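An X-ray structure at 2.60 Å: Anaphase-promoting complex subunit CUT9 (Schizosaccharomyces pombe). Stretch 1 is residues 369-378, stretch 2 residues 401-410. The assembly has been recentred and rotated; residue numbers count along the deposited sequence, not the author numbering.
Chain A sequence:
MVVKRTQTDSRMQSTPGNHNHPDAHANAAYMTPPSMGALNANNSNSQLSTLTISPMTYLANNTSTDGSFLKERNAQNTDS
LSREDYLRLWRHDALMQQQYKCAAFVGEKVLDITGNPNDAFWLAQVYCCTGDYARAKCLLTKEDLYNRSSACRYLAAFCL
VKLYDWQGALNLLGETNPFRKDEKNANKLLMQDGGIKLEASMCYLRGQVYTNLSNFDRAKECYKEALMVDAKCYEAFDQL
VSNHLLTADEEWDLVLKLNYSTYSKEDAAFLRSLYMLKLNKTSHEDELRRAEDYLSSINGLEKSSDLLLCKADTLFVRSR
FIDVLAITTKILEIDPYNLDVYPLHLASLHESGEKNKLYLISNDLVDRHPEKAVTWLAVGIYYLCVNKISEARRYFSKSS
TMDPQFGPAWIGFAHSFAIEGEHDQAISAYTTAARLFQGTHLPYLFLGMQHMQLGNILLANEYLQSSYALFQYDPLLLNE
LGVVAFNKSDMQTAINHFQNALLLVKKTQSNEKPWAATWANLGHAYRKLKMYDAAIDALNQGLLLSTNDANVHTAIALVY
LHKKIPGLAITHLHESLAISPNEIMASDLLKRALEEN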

# COMPACT_ATOMS: atom_id res chain seq x y z
N HIS A 369 -0.06 -2.97 16.38
CA HIS A 369 1.19 -2.95 15.63
C HIS A 369 1.89 -4.31 15.61
O HIS A 369 3.02 -4.44 16.05
CB HIS A 369 2.16 -1.92 16.22
CG HIS A 369 1.64 -0.52 16.22
ND1 HIS A 369 1.41 0.19 15.06
CD2 HIS A 369 1.33 0.32 17.24
CE1 HIS A 369 0.97 1.40 15.37
NE2 HIS A 369 0.92 1.50 16.68
N PRO A 370 1.22 -5.33 15.06
CA PRO A 370 1.86 -6.65 15.06
C PRO A 370 3.05 -6.67 14.11
O PRO A 370 3.88 -7.57 14.14
CB PRO A 370 0.75 -7.57 14.52
CG PRO A 370 -0.51 -6.72 14.46
CD PRO A 370 -0.06 -5.32 14.33
N GLU A 371 3.15 -5.67 13.25
CA GLU A 371 4.17 -5.70 12.22
C GLU A 371 5.40 -4.88 12.60
O GLU A 371 6.33 -4.76 11.81
CB GLU A 371 3.58 -5.22 10.88
CG GLU A 371 3.44 -3.69 10.74
CD GLU A 371 2.38 -3.08 11.67
OE1 GLU A 371 1.50 -3.83 12.16
OE2 GLU A 371 2.43 -1.84 11.90
N LYS A 372 5.39 -4.32 13.81
CA LYS A 372 6.50 -3.52 14.30
C LYS A 372 7.34 -4.31 15.29
O LYS A 372 6.79 -4.96 16.18
CB LYS A 372 5.99 -2.26 15.01
CG LYS A 372 5.09 -1.34 14.19
CD LYS A 372 5.77 -0.87 12.91
CE LYS A 372 6.95 0.04 13.21
NZ LYS A 372 7.81 0.28 12.00
N ALA A 373 8.66 -4.23 15.14
CA ALA A 373 9.63 -4.86 16.05
C ALA A 373 9.49 -4.41 17.50
O ALA A 373 9.69 -5.21 18.42
CB ALA A 373 11.05 -4.60 15.57
N VAL A 374 9.15 -3.14 17.73
CA VAL A 374 8.94 -2.68 19.10
C VAL A 374 7.87 -3.51 19.77
O VAL A 374 7.95 -3.77 20.97
CB VAL A 374 8.44 -1.24 19.19
CG1 VAL A 374 9.22 -0.50 20.29
CG2 VAL A 374 8.53 -0.54 17.86
N THR A 375 6.85 -3.89 19.02
CA THR A 375 5.74 -4.63 19.61
C THR A 375 6.26 -5.87 20.31
O THR A 375 5.85 -6.18 21.43
CB THR A 375 4.70 -5.03 18.58
OG1 THR A 375 3.97 -3.86 18.21
CG2 THR A 375 3.72 -6.05 19.17
N TRP A 376 7.19 -6.56 19.67
CA TRP A 376 7.68 -7.81 20.23
C TRP A 376 8.80 -7.62 21.25
O TRP A 376 9.03 -8.48 22.07
CB TRP A 376 8.00 -8.80 19.12
CG TRP A 376 6.80 -8.92 18.21
CD1 TRP A 376 6.62 -8.30 17.01
CD2 TRP A 376 5.58 -9.63 18.47
NE1 TRP A 376 5.40 -8.61 16.49
CE2 TRP A 376 4.73 -9.42 17.37
CE3 TRP A 376 5.13 -10.43 19.52
CZ2 TRP A 376 3.47 -9.98 17.28
CZ3 TRP A 376 3.87 -10.99 19.44
CH2 TRP A 376 3.05 -10.77 18.32
N LEU A 377 9.45 -6.46 21.23
CA LEU A 377 10.33 -6.05 22.32
C LEU A 377 9.51 -5.99 23.59
O LEU A 377 9.94 -6.45 24.64
CB LEU A 377 10.93 -4.68 22.04
CG LEU A 377 12.21 -4.10 22.68
CD1 LEU A 377 11.89 -2.87 23.48
CD2 LEU A 377 13.07 -5.07 23.48
N ALA A 378 8.30 -5.44 23.49
CA ALA A 378 7.43 -5.26 24.65
C ALA A 378 6.93 -6.60 25.21
O ALA A 378 6.92 -6.82 26.43
CB ALA A 378 6.27 -4.33 24.31
N THR A 401 14.86 -9.98 14.61
CA THR A 401 14.81 -10.55 13.27
C THR A 401 14.00 -9.62 12.38
O THR A 401 14.37 -9.38 11.24
CB THR A 401 14.12 -11.91 13.28
OG1 THR A 401 14.98 -12.87 13.88
CG2 THR A 401 13.77 -12.34 11.84
N MET A 402 12.88 -9.14 12.91
CA MET A 402 12.03 -8.19 12.20
C MET A 402 12.77 -6.89 11.89
O MET A 402 12.51 -6.26 10.87
CB MET A 402 10.80 -7.86 13.03
CG MET A 402 9.66 -8.83 12.86
SD MET A 402 8.22 -8.32 13.80
CE MET A 402 8.57 -9.22 15.28
N ASP A 403 13.67 -6.50 12.79
CA ASP A 403 14.51 -5.33 12.60
C ASP A 403 15.90 -5.55 13.19
O ASP A 403 16.18 -5.17 14.34
CB ASP A 403 13.87 -4.07 13.19
CG ASP A 403 14.65 -2.81 12.87
OD1 ASP A 403 15.74 -2.93 12.25
OD2 ASP A 403 14.17 -1.70 13.23
N PRO A 404 16.79 -6.15 12.39
CA PRO A 404 18.14 -6.52 12.81
C PRO A 404 18.94 -5.31 13.27
O PRO A 404 20.01 -5.47 13.86
CB PRO A 404 18.76 -7.09 11.54
CG PRO A 404 17.62 -7.43 10.63
CD PRO A 404 16.52 -6.49 10.98
N GLN A 405 18.45 -4.12 12.98
CA GLN A 405 19.15 -2.90 13.39
C GLN A 405 18.68 -2.42 14.78
O GLN A 405 19.25 -1.47 15.35
CB GLN A 405 18.95 -1.81 12.34
CG GLN A 405 20.25 -1.37 11.67
CD GLN A 405 20.91 -2.46 10.85
OE1 GLN A 405 20.24 -3.29 10.24
NE2 GLN A 405 22.23 -2.46 10.82
N PHE A 406 17.67 -3.10 15.32
CA PHE A 406 17.03 -2.73 16.57
C PHE A 406 17.80 -3.16 17.82
O PHE A 406 17.63 -4.28 18.32
CB PHE A 406 15.62 -3.34 16.61
CG PHE A 406 14.70 -2.67 17.58
CD1 PHE A 406 14.78 -1.30 17.79
CD2 PHE A 406 13.76 -3.40 18.27
CE1 PHE A 406 13.92 -0.67 18.69
CE2 PHE A 406 12.92 -2.79 19.16
CZ PHE A 406 13.00 -1.42 19.37
N GLY A 407 18.64 -2.26 18.33
CA GLY A 407 19.53 -2.56 19.44
C GLY A 407 18.91 -3.10 20.71
O GLY A 407 19.34 -4.14 21.19
N PRO A 408 17.90 -2.41 21.27
CA PRO A 408 17.17 -2.88 22.46
C PRO A 408 16.76 -4.35 22.40
O PRO A 408 16.79 -5.02 23.43
CB PRO A 408 15.93 -1.97 22.49
CG PRO A 408 16.38 -0.70 21.88
CD PRO A 408 17.40 -1.08 20.82
N ALA A 409 16.38 -4.86 21.23
CA ALA A 409 15.95 -6.25 21.12
C ALA A 409 17.13 -7.19 21.27
O ALA A 409 16.99 -8.32 21.75
CB ALA A 409 15.28 -6.48 19.80
N TRP A 410 18.31 -6.73 20.85
CA TRP A 410 19.52 -7.53 20.97
C TRP A 410 19.96 -7.62 22.42
O TRP A 410 20.35 -8.69 22.86
CB TRP A 410 20.65 -6.97 20.10
CG TRP A 410 20.49 -7.32 18.64
CD1 TRP A 410 20.02 -6.51 17.65
CD2 TRP A 410 20.78 -8.59 18.02
NE1 TRP A 410 20.00 -7.18 16.45
CE2 TRP A 410 20.47 -8.46 16.65
CE3 TRP A 410 21.29 -9.80 18.48
CZ2 TRP A 410 20.65 -9.50 15.73
CZ3 TRP A 410 21.46 -10.84 17.57
CH2 TRP A 410 21.14 -10.68 16.21

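What holds the two stretches together? Shape and apolar packing do the work, for no hydrogen bond crosses between them. About 392 Å² of surface is buried, counting both sides, and most of it belongs to Ala373, Leu377, Met402 and Phe406. Each of these points its CA-to-CB bond toward the other stretch.

Where do the backbones come closest? They do so at Ala373, whose CA lies 5.6 Å from the CA of Met402. The small methyl lets the chains approach: Ala373 CB sits 3.7 Å from Asp403 CB, 4.1 Å from Met402 CB and 4.0 Å from Phe406 CD2. It is a low bump received among three larger neighbours.

What does the Phe406 ring fill? It fills the hollow lined by Ala373, Val374 and Leu377 on the helical segment of stretch 1, where its broad, flat shape lets it touch all three residues at once. Besides Ala373, Phe406 CE2 lies 3.8 Å from Leu377 CG, and Phe406 CZ lies 4.0 Å from Val374 CG1. Leu377 continues the packing beyond the ring: its CD2 is 3.7 Å from Pro408 O and 3.9 Å from Ala409 CA, so this methyl settles against the backbone of Pro408 and Ala409, while Leu377 CD1 lies 4.3 Å from Pro408 CB.

How is the Met402 end arranged? Its long, flexible side chain extends toward the turn of residues 369 to 372, with Met402 SD 4.5 Å from the centroid of the Trp376 five-membered ring in an oblique approach and 4.4 Å from Pro370 O. The indole is itself anchored, since Trp376 NE1 donates a hydrogen bond to Pro370 O at 3.0 Å. That bond satisfies the ring's one polar group and ties the helix back to the turn beside the methionine.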